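Local coordinates for protein P-granule scaffold (Caenorhabditis japonica, PDB 5W4A) that probably serves as a scaffold on which germ (P) granules assemble, and may take part in RNA binding and mRNA repression in the germ line, at residues K5-R15 / E136-L144; F18-A26 / A40-F48. All coordinates share one frame; numbering follows the deposited sequence.

In the fold
Both contacts hold the amino-terminal end of this mostly helical N-domain to parts that follow it in the chain. In contact 1 the arm before the small two-stranded hairpin (strands 9-11 and 14-16), with Arg15 from strand 14-16, lies against helix 136-148, 121 residues further on; contact 2, in which helix 20-28 meets helix 42-47, is nested inside the loop that contact 1 closes. Their centres are about 17 Å apart. Strand 14-16 leads straight into helix 20-28, and the hairpin packs on that helix: Ile14 CG2 is 3.6 Å from Ala23 CB, and Phe11 touches Leu24. The N-terminal arm and hairpin together thus link a local helix pair to a distant helix within one folded unit.

Contact 1 of 2, residues K5-R15 / E136-L144; sequences KREIVEFLGIR and EAAKILAIL
The N-terminal arm leading into a beta hairpin runs past the start of helix 136-148, where Arg6 and Ile8 of the arm and Arg15 of the returning strand meet it. Arg6 carbonyl O touches Ala137 CB at 3.5 Å. The extended Arg6 side chain runs alongside Ile140 in the opposite sense, CD lying 3.9 Å from Ile140 CG2, and Leu141 CD1 sits over one guanidinium face, 3.7 Å above the plane. Water 1, in that plane, links Arg6 NH1 to Ala137 O, while Asp79 and Asp107 form salt bridges with the same guanidinium; an alanine in place of this arginine would probably leave both carboxylates without their partner and open a gap beside Leu141. The hairpin's type I' beta turn from Phe11 to Ile14 brings Arg15 back beside Ile8. With CG anti to the backbone N (chi1 174°), Arg15 reaches Glu136: NH2 to OE2 is 2.9 Å, a salt bridge in the guanidinium plane but 44° out of the carboxylate plane. Ile8 CG2 covers one face of this guanidinium. Ile8 CG1 packs on Ile140 CD1 at 3.8 Å, and Glu136 OE1 accepts from water 2, held by Ile8 N, and from water 3, held by Arg15 NH1.

Contact 2 of 2, residues F18-A26 / A40-F48; sequences FFPNLALYA and ANSFAAYVF
The ring of Tyr25 carries Asn41 CB over one face, 3.5 Å above the plane and shifted toward the rim, a CH-pi contact. The ring of Phe43 takes Leu22 CD2 over one face in the same manner, 4.2 Å from the ring centroid, and meets Phe19 CE1 at its edge, in plane. At the edge of the Phe48 ring lies Ala44 O, from its own segment, while Ala26 CB approaches obliquely, 3.5 Å from Phe48 CZ. Tyr25 has CG anti to its own N (chi1 -177°), which carries the ring across to the beginning of helix 42-47. There its hydroxyl oxygen accepts a nearly straight hydrogen bond from Asn41 N, 2.9 Å long with an angle of 168° at the hydrogen. Asn41 is thus gripped at its backbone N and over its CB by the same tyrosine. Its OD1 in turn accepts from Ala44 N at 3.1 Å, in the carbonyl plane, and so caps the first turn of the helix. Ala44 CB comes within 3.6 Å of Tyr25 CD2. Leu22 sits in the middle and splits its methyl groups: CD1 rests on Ala44 CA at 3.7 Å, whereas CD2 touches both Phe43 and Val47. Helix 169-179 touches Phe19, Phe43 and Phe48, and helix 57-64 touches Phe19, Asn41 and Phe43, so the phenylalanines carry the apolar packing on to both. The axes of helices 20-26 and 42-47 pass 10.1 Å apart and cross at -78°, a steep helix-helix packing in the buried interior of a mostly helical domain, with an asparagine N-cap held by the neighbouring helix.

Contact 1 of 2, residues K5-R15 / E136-L144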
ATOM      1  N   LYS C   5     -15.153 -12.638  -9.590  1.00 30.20           N
ATOM      2  CA  LYS C   5     -14.175 -12.212  -8.596  1.00 23.15           C
ATOM      3  C   LYS C   5     -12.947 -11.652  -9.295  1.00 22.25           C
ATOM      4  O   LYS C   5     -12.551 -12.134 -10.357  1.00 26.49           O
ATOM      5  CB  LYS C   5     -13.787 -13.395  -7.702  1.00 31.51           C
ATOM      6  CG  LYS C   5     -12.877 -13.059  -6.539  1.00 39.84           C
ATOM      7  CD  LYS C   5     -12.849 -14.206  -5.530  1.00 51.84           C
ATOM      8  CE  LYS C   5     -11.453 -14.453  -5.001  1.00 51.75           C
ATOM      9  NZ  LYS C   5     -11.450 -15.483  -3.932  1.00 58.83           N
ATOM     10  N   ARG C   6     -12.361 -10.599  -8.712  1.00 18.89           N
ATOM     11  CA  ARG C   6     -11.094 -10.078  -9.221  1.00 17.49           C
ATOM     12  C   ARG C   6      -9.982 -11.026  -8.795  1.00 20.75           C
ATOM     13  O   ARG C   6      -9.778 -11.236  -7.595  1.00 23.02           O
ATOM     14  CB  ARG C   6     -10.823  -8.678  -8.672  1.00 19.25           C
ATOM     15  CG  ARG C   6     -11.774  -7.596  -9.204  1.00 18.79           C
ATOM     16  CD  ARG C   6     -11.357  -6.213  -8.745  1.00 18.50           C
ATOM     17  NE  ARG C   6     -12.119  -5.211  -9.502  1.00 18.25           N
ATOM     18  CZ  ARG C   6     -13.349  -4.796  -9.191  1.00 16.50           C
ATOM     19  NH1 ARG C   6     -13.971  -5.210  -8.103  1.00 19.25           N
ATOM     20  NH2 ARG C   6     -13.965  -3.918  -9.982  1.00 18.52           N
ATOM     21  N   GLU C   7      -9.288 -11.624  -9.764  1.00 18.31           N
ATOM     22  CA  GLU C   7      -8.251 -12.606  -9.487  1.00 17.51           C
ATOM     23  C   GLU C   7      -6.978 -12.298 -10.254  1.00 16.33           C
ATOM     24  O   GLU C   7      -7.014 -12.111 -11.476  1.00 19.15           O
ATOM     25  CB  GLU C   7      -8.765 -14.013  -9.842  1.00 22.94           C
ATOM     26  CG  GLU C   7     -10.002 -14.383  -8.996  1.00 32.19           C
ATOM     27  CD  GLU C   7     -10.664 -15.699  -9.403  1.00 54.51           C
ATOM     28  OE1 GLU C   7     -10.916 -15.913 -10.613  1.00 63.79           O
ATOM     29  OE2 GLU C   7     -10.935 -16.513  -8.498  1.00 54.75           O
ATOM     30  N   ILE C   8      -5.850 -12.315  -9.539  1.00 16.20           N
ATOM     31  CA  ILE C   8      -4.530 -12.238 -10.155  1.00 15.40           C
ATOM     32  C   ILE C   8      -4.240 -13.589 -10.794  1.00 16.48           C
ATOM     33  O   ILE C   8      -4.569 -14.646 -10.223  1.00 18.39           O
ATOM     34  CB  ILE C   8      -3.463 -11.871  -9.115  1.00 16.43           C
ATOM     35  CG1 ILE C   8      -3.746 -10.447  -8.600  1.00 16.94           C
ATOM     36  CG2 ILE C   8      -2.048 -11.987  -9.696  1.00 15.31           C
ATOM     37  CD1 ILE C   8      -2.923 -10.033  -7.410  1.00 17.90           C
ATOM     38  N   VAL C   9      -3.630 -13.560 -11.969  1.00 16.35           N
ATOM     39  CA  VAL C   9      -3.200 -14.768 -12.666  1.00 15.61           C
ATOM     40  C   VAL C   9      -1.734 -14.589 -13.069  1.00 18.77           C
ATOM     41  O   VAL C   9      -1.172 -13.493 -13.042  1.00 18.00           O
ATOM     42  CB  VAL C   9      -4.081 -15.082 -13.882  1.00 18.31           C
ATOM     43  CG1 VAL C   9      -5.537 -15.255 -13.458  1.00 21.63           C
ATOM     44  CG2 VAL C   9      -3.980 -13.986 -14.922  1.00 19.42           C
ATOM     45  N   GLU C  10      -1.103 -15.708 -13.440  1.00 16.16           N
ATOM     46  CA  GLU C  10       0.306 -15.695 -13.780  1.00 16.85           C
ATOM     47  C   GLU C  10       0.530 -16.562 -15.001  1.00 16.45           C
ATOM     48  O   GLU C  10      -0.138 -17.587 -15.167  1.00 18.45           O
ATOM     49  CB  GLU C  10       1.144 -16.193 -12.596  1.00 17.62           C
ATOM     50  CG  GLU C  10       2.633 -16.129 -12.789  1.00 20.96           C
ATOM     51  CD  GLU C  10       3.387 -16.315 -11.460  1.00 27.55           C
ATOM     52  OE1 GLU C  10       2.965 -15.675 -10.467  1.00 32.19           O
ATOM     53  OE2 GLU C  10       4.390 -17.052 -11.469  1.00 34.79           O
ATOM     54  N   PHE C  11       1.470 -16.128 -15.853  1.00 16.05           N
ATOM     55  CA  PHE C  11       1.939 -16.902 -17.000  1.00 16.00           C
ATOM     56  C   PHE C  11       3.460 -16.834 -17.006  1.00 17.76           C
ATOM     57  O   PHE C  11       4.028 -15.778 -17.275  1.00 19.10           O
ATOM     58  CB  PHE C  11       1.390 -16.350 -18.316  1.00 19.98           C
ATOM     59  CG  PHE C  11      -0.105 -16.342 -18.404  1.00 19.63           C
ATOM     60  CD1 PHE C  11      -0.817 -15.227 -18.030  1.00 21.99           C
ATOM     61  CD2 PHE C  11      -0.797 -17.458 -18.847  1.00 26.04           C
ATOM     62  CE1 PHE C  11      -2.214 -15.209 -18.106  1.00 25.20           C
ATOM     63  CE2 PHE C  11      -2.206 -17.424 -18.937  1.00 26.75           C
ATOM     64  CZ  PHE C  11      -2.887 -16.284 -18.549  1.00 26.28           C
ATOM     65  N   LEU C  12       4.120 -17.949 -16.701  1.00 19.45           N
ATOM     66  CA  LEU C  12       5.594 -18.056 -16.831  1.00 20.28           C
ATOM     67  C   LEU C  12       6.360 -16.773 -16.425  1.00 26.22           C
ATOM     68  O   LEU C  12       7.064 -16.140 -17.224  1.00 29.17           O
ATOM     69  CB  LEU C  12       5.978 -18.409 -18.248  1.00 18.95           C
ATOM     70  CG  LEU C  12       7.456 -18.799 -18.309  1.00 27.57           C
ATOM     71  CD1 LEU C  12       7.711 -20.098 -17.573  1.00 26.83           C
ATOM     72  CD2 LEU C  12       7.889 -18.896 -19.748  1.00 37.45           C
ATOM     73  N   GLY C  13       6.235 -16.429 -15.174  1.00 23.04           N
ATOM     74  CA  GLY C  13       6.947 -15.295 -14.611  1.00 26.51           C
ATOM     75  C   GLY C  13       6.253 -13.954 -14.721  1.00 26.38           C
ATOM     76  O   GLY C  13       6.785 -12.956 -14.212  1.00 26.77           O
ATOM     77  N   ILE C  14       5.109 -13.876 -15.380  1.00 19.21           N
ATOM     78  CA  ILE C  14       4.405 -12.613 -15.566  1.00 19.36           C
ATOM     79  C   ILE C  14       3.124 -12.707 -14.731  1.00 16.99           C
ATOM     80  O   ILE C  14       2.170 -13.386 -15.106  1.00 17.54           O
ATOM     81  CB  ILE C  14       4.101 -12.292 -17.034  1.00 19.32           C
ATOM     82  CG1 ILE C  14       5.379 -12.354 -17.907  1.00 19.92           C
ATOM     83  CG2 ILE C  14       3.470 -10.891 -17.080  1.00 21.32           C
ATOM     84  CD1 ILE C  14       5.171 -11.916 -19.376  1.00 23.38           C
ATOM     85  N   ARG C  15       3.110 -12.009 -13.594  1.00 16.28           N
ATOM     86  CA  ARG C  15       1.966 -11.921 -12.700  1.00 15.68           C
ATOM     87  C   ARG C  15       1.162 -10.658 -13.024  1.00 14.74           C
ATOM     88  O   ARG C  15       1.726  -9.558 -13.128  1.00 16.35           O
ATOM     89  CB  ARG C  15       2.485 -11.887 -11.264  1.00 18.42           C
ATOM     90  CG  ARG C  15       1.476 -11.668 -10.200  1.00 17.81           C
ATOM     91  CD  ARG C  15       2.213 -11.830  -8.820  1.00 19.37           C
ATOM     92  NE  ARG C  15       1.433 -11.302  -7.734  1.00 18.44           N
ATOM     93  CZ  ARG C  15       0.564 -11.967  -6.995  1.00 16.67           C
ATOM     94  NH1 ARG C  15       0.309 -13.262  -7.202  1.00 18.37           N
ATOM     95  NH2 ARG C  15      -0.041 -11.322  -6.035  1.00 17.64           N
ATOM     96  N   GLU C 136      -6.585  -9.876  -1.833  1.00 17.06           N
ATOM     97  CA  GLU C 136      -6.085  -9.257  -3.062  1.00 15.02           C
ATOM     98  C   GLU C 136      -7.220  -8.592  -3.825  1.00 16.98           C
ATOM     99  O   GLU C 136      -7.029  -7.505  -4.394  1.00 17.99           O
ATOM    100  CB  GLU C 136      -5.389 -10.307  -3.939  1.00 17.10           C
ATOM    101  CG  GLU C 136      -4.053 -10.718  -3.353  1.00 16.50           C
ATOM    102  CD  GLU C 136      -3.272 -11.728  -4.169  1.00 19.18           C
ATOM    103  OE1 GLU C 136      -3.862 -12.501  -4.948  1.00 19.99           O
ATOM    104  OE2 GLU C 136      -2.021 -11.737  -3.990  1.00 21.58           O
ATOM    105  N   ALA C 137      -8.390  -9.243  -3.889  1.00 16.34           N
ATOM    106  CA  ALA C 137      -9.507  -8.712  -4.661  1.00 16.15           C
ATOM    107  C   ALA C 137      -9.914  -7.330  -4.152  1.00 18.42           C
ATOM    108  O   ALA C 137     -10.165  -6.418  -4.946  1.00 17.49           O
ATOM    109  CB  ALA C 137     -10.715  -9.653  -4.617  1.00 18.85           C
ATOM    110  N   ALA C 138      -9.930  -7.135  -2.837  1.00 15.60           N
ATOM    111  CA  ALA C 138     -10.332  -5.834  -2.295  1.00 17.83           C
ATOM    112  C   ALA C 138      -9.262  -4.788  -2.532  1.00 16.21           C
ATOM    113  O   ALA C 138      -9.572  -3.625  -2.805  1.00 17.08           O
ATOM    114  CB  ALA C 138     -10.606  -5.937  -0.799  1.00 19.11           C
ATOM    115  N   LYS C 139      -7.998  -5.184  -2.401  1.00 17.34           N
ATOM    116  CA  LYS C 139      -6.899  -4.257  -2.610  1.00 15.40           C
ATOM    117  C   LYS C 139      -6.807  -3.822  -4.071  1.00 16.57           C
ATOM    118  O   LYS C 139      -6.512  -2.660  -4.350  1.00 16.89           O
ATOM    119  CB  LYS C 139      -5.598  -4.892  -2.117  1.00 15.14           C
ATOM    120  CG  LYS C 139      -5.560  -5.069  -0.603  1.00 17.52           C
ATOM    121  CD  LYS C 139      -4.408  -5.975  -0.177  1.00 16.20           C
ATOM    122  CE  LYS C 139      -4.502  -6.332   1.313  1.00 16.37           C
ATOM    123  NZ  LYS C 139      -4.593  -5.145   2.188  1.00 17.31           N
ATOM    124  N   ILE C 140      -7.097  -4.719  -5.013  1.00 15.87           N
ATOM    125  CA  ILE C 140      -7.127  -4.315  -6.423  1.00 16.51           C
ATOM    126  C   ILE C 140      -8.229  -3.285  -6.661  1.00 17.75           C
ATOM    127  O   ILE C 140      -8.022  -2.282  -7.353  1.00 18.25           O
ATOM    128  CB  ILE C 140      -7.291  -5.543  -7.328  1.00 16.18           C
ATOM    129  CG1 ILE C 140      -6.054  -6.443  -7.252  1.00 16.70           C
ATOM    130  CG2 ILE C 140      -7.592  -5.113  -8.794  1.00 16.92           C
ATOM    131  CD1 ILE C 140      -6.300  -7.820  -7.796  1.00 19.92           C
ATOM    132  N   LEU C 141      -9.418  -3.529  -6.108  1.00 16.97           N
ATOM    133  CA  LEU C 141     -10.519  -2.571  -6.213  1.00 16.55           C
ATOM    134  C   LEU C 141     -10.121  -1.193  -5.674  1.00 17.28           C
ATOM    135  O   LEU C 141     -10.390  -0.164  -6.313  1.00 17.67           O
ATOM    136  CB  LEU C 141     -11.736  -3.116  -5.457  1.00 16.87           C
ATOM    137  CG  LEU C 141     -12.911  -2.157  -5.284  1.00 18.35           C
ATOM    138  CD1 LEU C 141     -13.447  -1.665  -6.619  1.00 20.26           C
ATOM    139  CD2 LEU C 141     -13.972  -2.877  -4.518  1.00 25.00           C
ATOM    140  N   ALA C 142      -9.476  -1.162  -4.509  1.00 16.63           N
ATOM    141  CA  ALA C 142      -9.043   0.105  -3.922  1.00 15.70           C
ATOM    142  C   ALA C 142      -8.087   0.843  -4.846  1.00 18.05           C
ATOM    143  O   ALA C 142      -8.231   2.051  -5.054  1.00 18.12           O
ATOM    144  CB  ALA C 142      -8.398  -0.158  -2.564  1.00 17.83           C
ATOM    145  N   ILE C 143      -7.104   0.137  -5.412  1.00 15.90           N
ATOM    146  CA  ILE C 143      -6.144   0.782  -6.307  1.00 17.64           C
ATOM    147  C   ILE C 143      -6.849   1.290  -7.562  1.00 19.83           C
ATOM    148  O   ILE C 143      -6.556   2.391  -8.054  1.00 18.78           O
ATOM    149  CB  ILE C 143      -4.987  -0.178  -6.638  1.00 19.67           C
ATOM    150  CG1 ILE C 143      -4.142  -0.394  -5.400  1.00 24.93           C
ATOM    151  CG2 ILE C 143      -4.110   0.378  -7.798  1.00 23.36           C
ATOM    152  CD1 ILE C 143      -3.247  -1.633  -5.518  1.00 22.72           C
ATOM    153  N   LEU C 144      -7.771   0.498  -8.117  1.00 17.43           N
ATOM    154  CA  LEU C 144      -8.537   0.937  -9.284  1.00 17.76           C
ATOM    155  C   LEU C 144      -9.299   2.231  -9.001  1.00 19.26           C
ATOM    156  O   LEU C 144      -9.232   3.191  -9.795  1.00 17.92           O
ATOM    157  CB  LEU C 144      -9.494  -0.171  -9.719  1.00 19.09           C
ATOM    158  CG  LEU C 144     -10.376   0.148 -10.906  1.00 18.81           C
ATOM    159  CD1 LEU C 144      -9.587   0.482 -12.174  1.00 19.47           C
ATOM    160  CD2 LEU C 144     -11.325  -1.034 -11.146  1.00 24.21           C
TER
HETATM  161  O   HOH W   1     -12.965  -6.741  -5.779  1.00 21.73           O
HETATM  162  O   HOH W   2      -5.915 -12.965  -6.656  1.00 21.49           O
HETATM  163  O   HOH W   3      -2.025 -14.263  -5.814  0.83 20.83           O

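Contact 2 of 2, residues F18-A26 / A40-F48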
ATOM      1  N   PHE C  18      -4.566  -6.872 -14.645  1.00 15.63           N
ATOM      2  CA  PHE C  18      -5.221  -6.054 -15.670  1.00 15.80           C
ATOM      3  C   PHE C  18      -4.935  -6.522 -17.097  1.00 19.15           C
ATOM      4  O   PHE C  18      -5.678  -6.160 -18.011  1.00 17.00           O
ATOM      5  CB  PHE C  18      -4.775  -4.592 -15.537  1.00 14.80           C
ATOM      6  CG  PHE C  18      -5.336  -3.878 -14.333  1.00 16.70           C
ATOM      7  CD1 PHE C  18      -4.593  -3.756 -13.164  1.00 16.25           C
ATOM      8  CD2 PHE C  18      -6.615  -3.312 -14.375  1.00 18.59           C
ATOM      9  CE1 PHE C  18      -5.113  -3.100 -12.064  1.00 15.73           C
ATOM     10  CE2 PHE C  18      -7.129  -2.648 -13.277  1.00 19.90           C
ATOM     11  CZ  PHE C  18      -6.391  -2.556 -12.115  1.00 18.46           C
ATOM     12  N   PHE C  19      -3.873  -7.309 -17.318  1.00 15.69           N
ATOM     13  CA  PHE C  19      -3.395  -7.627 -18.672  1.00 16.51           C
ATOM     14  C   PHE C  19      -3.098  -9.121 -18.885  1.00 17.32           C
ATOM     15  O   PHE C  19      -2.059  -9.482 -19.439  1.00 17.33           O
ATOM     16  CB  PHE C  19      -2.146  -6.800 -18.972  1.00 18.33           C
ATOM     17  CG  PHE C  19      -2.379  -5.302 -18.925  1.00 19.12           C
ATOM     18  CD1 PHE C  19      -3.087  -4.686 -19.923  1.00 18.95           C
ATOM     19  CD2 PHE C  19      -1.911  -4.543 -17.851  1.00 19.91           C
ATOM     20  CE1 PHE C  19      -3.316  -3.292 -19.886  1.00 19.56           C
ATOM     21  CE2 PHE C  19      -2.137  -3.171 -17.805  1.00 19.29           C
ATOM     22  CZ  PHE C  19      -2.848  -2.561 -18.835  1.00 19.27           C
ATOM     23  N   PRO C  20      -4.002 -10.013 -18.502  1.00 15.73           N
ATOM     24  CA  PRO C  20      -3.677 -11.450 -18.696  1.00 16.94           C
ATOM     25  C   PRO C  20      -3.450 -11.881 -20.141  1.00 18.92           C
ATOM     26  O   PRO C  20      -2.542 -12.691 -20.383  1.00 18.75           O
ATOM     27  CB  PRO C  20      -4.890 -12.164 -18.091  1.00 17.88           C
ATOM     28  CG  PRO C  20      -5.982 -11.164 -18.092  1.00 21.60           C
ATOM     29  CD  PRO C  20      -5.323  -9.856 -17.856  1.00 16.19           C
ATOM     30  N   ASN C  21      -4.230 -11.386 -21.115  1.00 18.33           N
ATOM     31  CA  ASN C  21      -3.999 -11.843 -22.485  1.00 18.37           C
ATOM     32  C   ASN C  21      -2.712 -11.249 -23.052  1.00 21.18           C
ATOM     33  O   ASN C  21      -2.073 -11.880 -23.904  1.00 18.80           O
ATOM     34  CB  ASN C  21      -5.208 -11.501 -23.365  1.00 19.97           C
ATOM     35  CG  ASN C  21      -5.196 -12.238 -24.689  1.00 22.85           C
ATOM     36  OD1 ASN C  21      -4.855 -13.429 -24.752  1.00 26.95           O
ATOM     37  ND2 ASN C  21      -5.612 -11.549 -25.751  1.00 26.19           N
ATOM     38  N   LEU C  22      -2.296 -10.066 -22.583  1.00 18.95           N
ATOM     39  CA  LEU C  22      -1.010  -9.514 -23.011  1.00 17.29           C
ATOM     40  C   LEU C  22       0.136 -10.364 -22.483  1.00 18.39           C
ATOM     41  O   LEU C  22       1.111 -10.634 -23.200  1.00 18.06           O
ATOM     42  CB  LEU C  22      -0.872  -8.066 -22.532  1.00 18.23           C
ATOM     43  CG  LEU C  22       0.453  -7.354 -22.824  1.00 21.85           C
ATOM     44  CD1 LEU C  22       0.636  -7.179 -24.315  1.00 26.81           C
ATOM     45  CD2 LEU C  22       0.498  -5.990 -22.149  1.00 22.13           C
ATOM     46  N   ALA C  23       0.054 -10.756 -21.211  1.00 19.23           N
ATOM     47  CA  ALA C  23       1.069 -11.626 -20.636  1.00 17.07           C
ATOM     48  C   ALA C  23       1.163 -12.942 -21.406  1.00 18.39           C
ATOM     49  O   ALA C  23       2.255 -13.401 -21.738  1.00 18.26           O
ATOM     50  CB  ALA C  23       0.738 -11.874 -19.168  1.00 17.87           C
ATOM     51  N   LEU C  24       0.025 -13.574 -21.656  1.00 15.88           N
ATOM     52  CA  LEU C  24       0.016 -14.832 -22.375  1.00 18.01           C
ATOM     53  C   LEU C  24       0.586 -14.653 -23.775  1.00 19.70           C
ATOM     54  O   LEU C  24       1.378 -15.485 -24.239  1.00 20.56           O
ATOM     55  CB  LEU C  24      -1.414 -15.370 -22.456  1.00 20.35           C
ATOM     56  CG  LEU C  24      -1.560 -16.668 -23.272  1.00 23.85           C
ATOM     57  CD1 LEU C  24      -0.688 -17.805 -22.698  1.00 22.43           C
ATOM     58  CD2 LEU C  24      -3.013 -17.095 -23.304  1.00 28.53           C
ATOM     59  N   TYR C  25       0.186 -13.579 -24.463  1.00 17.82           N
ATOM     60  CA  TYR C  25       0.729 -13.304 -25.787  1.00 20.20           C
ATOM     61  C   TYR C  25       2.254 -13.260 -25.751  1.00 20.14           C
ATOM     62  O   TYR C  25       2.927 -13.871 -26.590  1.00 20.11           O
ATOM     63  CB  TYR C  25       0.161 -11.987 -26.353  1.00 18.54           C
ATOM     64  CG  TYR C  25       0.683 -11.744 -27.752  1.00 21.21           C
ATOM     65  CD1 TYR C  25      -0.015 -12.212 -28.844  1.00 25.50           C
ATOM     66  CD2 TYR C  25       1.907 -11.129 -27.965  1.00 20.81           C
ATOM     67  CE1 TYR C  25       0.481 -12.037 -30.130  1.00 25.47           C
ATOM     68  CE2 TYR C  25       2.413 -10.966 -29.233  1.00 23.75           C
ATOM     69  CZ  TYR C  25       1.691 -11.425 -30.309  1.00 28.24           C
ATOM     70  OH  TYR C  25       2.220 -11.260 -31.569  1.00 28.26           O
ATOM     71  N   ALA C  26       2.817 -12.540 -24.783  1.00 19.60           N
ATOM     72  CA  ALA C  26       4.261 -12.346 -24.743  1.00 19.94           C
ATOM     73  C   ALA C  26       4.990 -13.649 -24.463  1.00 21.90           C
ATOM     74  O   ALA C  26       6.062 -13.909 -25.034  1.00 21.79           O
ATOM     75  CB  ALA C  26       4.612 -11.300 -23.682  1.00 20.45           C
ATOM     76  N   ALA C  40       4.363  -8.843 -35.234  1.00 28.41           N
ATOM     77  CA  ALA C  40       3.776  -9.194 -33.959  1.00 27.43           C
ATOM     78  C   ALA C  40       2.712  -8.177 -33.570  1.00 29.01           C
ATOM     79  O   ALA C  40       2.551  -7.117 -34.176  1.00 28.67           O
ATOM     80  CB  ALA C  40       4.846  -9.253 -32.863  1.00 26.67           C
ATOM     81  N   ASN C  41       1.971  -8.515 -32.534  1.00 26.53           N
ATOM     82  CA  ASN C  41       0.953  -7.612 -32.036  1.00 25.09           C
ATOM     83  C   ASN C  41       1.572  -6.288 -31.581  1.00 26.23           C
ATOM     84  O   ASN C  41       2.576  -6.269 -30.856  1.00 25.00           O
ATOM     85  CB  ASN C  41       0.211  -8.268 -30.877  1.00 28.72           C
ATOM     86  CG  ASN C  41      -0.812  -7.342 -30.270  1.00 35.17           C
ATOM     87  OD1 ASN C  41      -0.489  -6.563 -29.388  1.00 29.10           O
ATOM     88  ND2 ASN C  41      -2.051  -7.404 -30.757  1.00 34.25           N
ATOM     89  N   SER C  42       0.971  -5.180 -32.011  1.00 25.91           N
ATOM     90  CA  SER C  42       1.588  -3.873 -31.810  1.00 22.73           C
ATOM     91  C   SER C  42       1.561  -3.424 -30.353  1.00 26.28           C
ATOM     92  O   SER C  42       2.446  -2.687 -29.928  1.00 25.26           O
ATOM     93  CB  SER C  42       0.897  -2.818 -32.670  1.00 32.63           C
ATOM     94  OG  SER C  42      -0.402  -2.545 -32.170  1.00 41.86           O
ATOM     95  N   PHE C  43       0.541  -3.814 -29.592  1.00 22.64           N
ATOM     96  CA  PHE C  43       0.495  -3.493 -28.161  1.00 26.81           C
ATOM     97  C   PHE C  43       1.632  -4.200 -27.424  1.00 23.25           C
ATOM     98  O   PHE C  43       2.412  -3.561 -26.700  1.00 21.87           O
ATOM     99  CB  PHE C  43      -0.905  -3.875 -27.643  1.00 27.27           C
ATOM    100  CG  PHE C  43      -1.185  -3.599 -26.174  1.00 23.98           C
ATOM    101  CD1 PHE C  43      -0.412  -2.752 -25.382  1.00 26.26           C
ATOM    102  CD2 PHE C  43      -2.300  -4.199 -25.599  1.00 26.73           C
ATOM    103  CE1 PHE C  43      -0.732  -2.557 -24.028  1.00 24.94           C
ATOM    104  CE2 PHE C  43      -2.619  -3.997 -24.273  1.00 28.05           C
ATOM    105  CZ  PHE C  43      -1.847  -3.171 -23.493  1.00 23.37           C
ATOM    106  N   ALA C  44       1.795  -5.506 -27.665  1.00 21.84           N
ATOM    107  CA  ALA C  44       2.904  -6.246 -27.075  1.00 20.05           C
ATOM    108  C   ALA C  44       4.250  -5.703 -27.531  1.00 24.77           C
ATOM    109  O   ALA C  44       5.181  -5.565 -26.723  1.00 21.70           O
ATOM    110  CB  ALA C  44       2.789  -7.730 -27.398  1.00 21.53           C
ATOM    111  N   ALA C  45       4.389  -5.390 -28.821  1.00 21.93           N
ATOM    112  CA  ALA C  45       5.683  -4.930 -29.301  1.00 21.46           C
ATOM    113  C   ALA C  45       6.095  -3.635 -28.626  1.00 23.25           C
ATOM    114  O   ALA C  45       7.272  -3.446 -28.294  1.00 23.62           O
ATOM    115  CB  ALA C  45       5.649  -4.758 -30.823  1.00 22.79           C
ATOM    116  N   TYR C  46       5.148  -2.718 -28.435  1.00 23.38           N
ATOM    117  CA  TYR C  46       5.455  -1.456 -27.783  1.00 23.11           C
ATOM    118  C   TYR C  46       5.791  -1.653 -26.311  1.00 22.30           C
ATOM    119  O   TYR C  46       6.772  -1.099 -25.806  1.00 23.07           O
ATOM    120  CB  TYR C  46       4.277  -0.512 -27.933  1.00 22.30           C
ATOM    121  CG  TYR C  46       4.514   0.857 -27.379  1.00 22.18           C
ATOM    122  CD1 TYR C  46       5.335   1.738 -28.052  1.00 27.85           C
ATOM    123  CD2 TYR C  46       3.901   1.282 -26.210  1.00 27.09           C
ATOM    124  CE1 TYR C  46       5.550   3.012 -27.585  1.00 35.40           C
ATOM    125  CE2 TYR C  46       4.116   2.557 -25.718  1.00 31.93           C
ATOM    126  CZ  TYR C  46       4.944   3.424 -26.418  1.00 44.64           C
ATOM    127  OH  TYR C  46       5.184   4.713 -25.976  1.00 35.81           O
ATOM    128  N   VAL C  47       4.963  -2.415 -25.589  1.00 22.84           N
ATOM    129  CA  VAL C  47       5.188  -2.614 -24.153  1.00 25.01           C
ATOM    130  C   VAL C  47       6.570  -3.205 -23.867  1.00 22.62           C
ATOM    131  O   VAL C  47       7.248  -2.804 -22.898  1.00 24.61           O
ATOM    132  CB  VAL C  47       4.079  -3.512 -23.577  1.00 24.20           C
ATOM    133  CG1 VAL C  47       4.488  -4.057 -22.217  1.00 25.82           C
ATOM    134  CG2 VAL C  47       2.783  -2.722 -23.470  1.00 28.51           C
ATOM    135  N   PHE C  48       6.993  -4.182 -24.668  1.00 21.62           N
ATOM    136  CA  PHE C  48       8.215  -4.941 -24.433  1.00 20.08           C
ATOM    137  C   PHE C  48       9.428  -4.315 -25.107  1.00 24.00           C
ATOM    138  O   PHE C  48      10.510  -4.915 -25.093  1.00 28.12           O
ATOM    139  CB  PHE C  48       8.008  -6.403 -24.863  1.00 23.62           C
ATOM    140  CG  PHE C  48       7.225  -7.183 -23.852  1.00 22.18           C
ATOM    141  CD1 PHE C  48       5.836  -7.227 -23.886  1.00 22.80           C
ATOM    142  CD2 PHE C  48       7.878  -7.816 -22.810  1.00 21.08           C
ATOM    143  CE1 PHE C  48       5.131  -7.900 -22.889  1.00 21.71           C
ATOM    144  CE2 PHE C  48       7.171  -8.460 -21.809  1.00 19.83           C
ATOM    145  CZ  PHE C  48       5.808  -8.529 -21.862  1.00 20.03           C
TER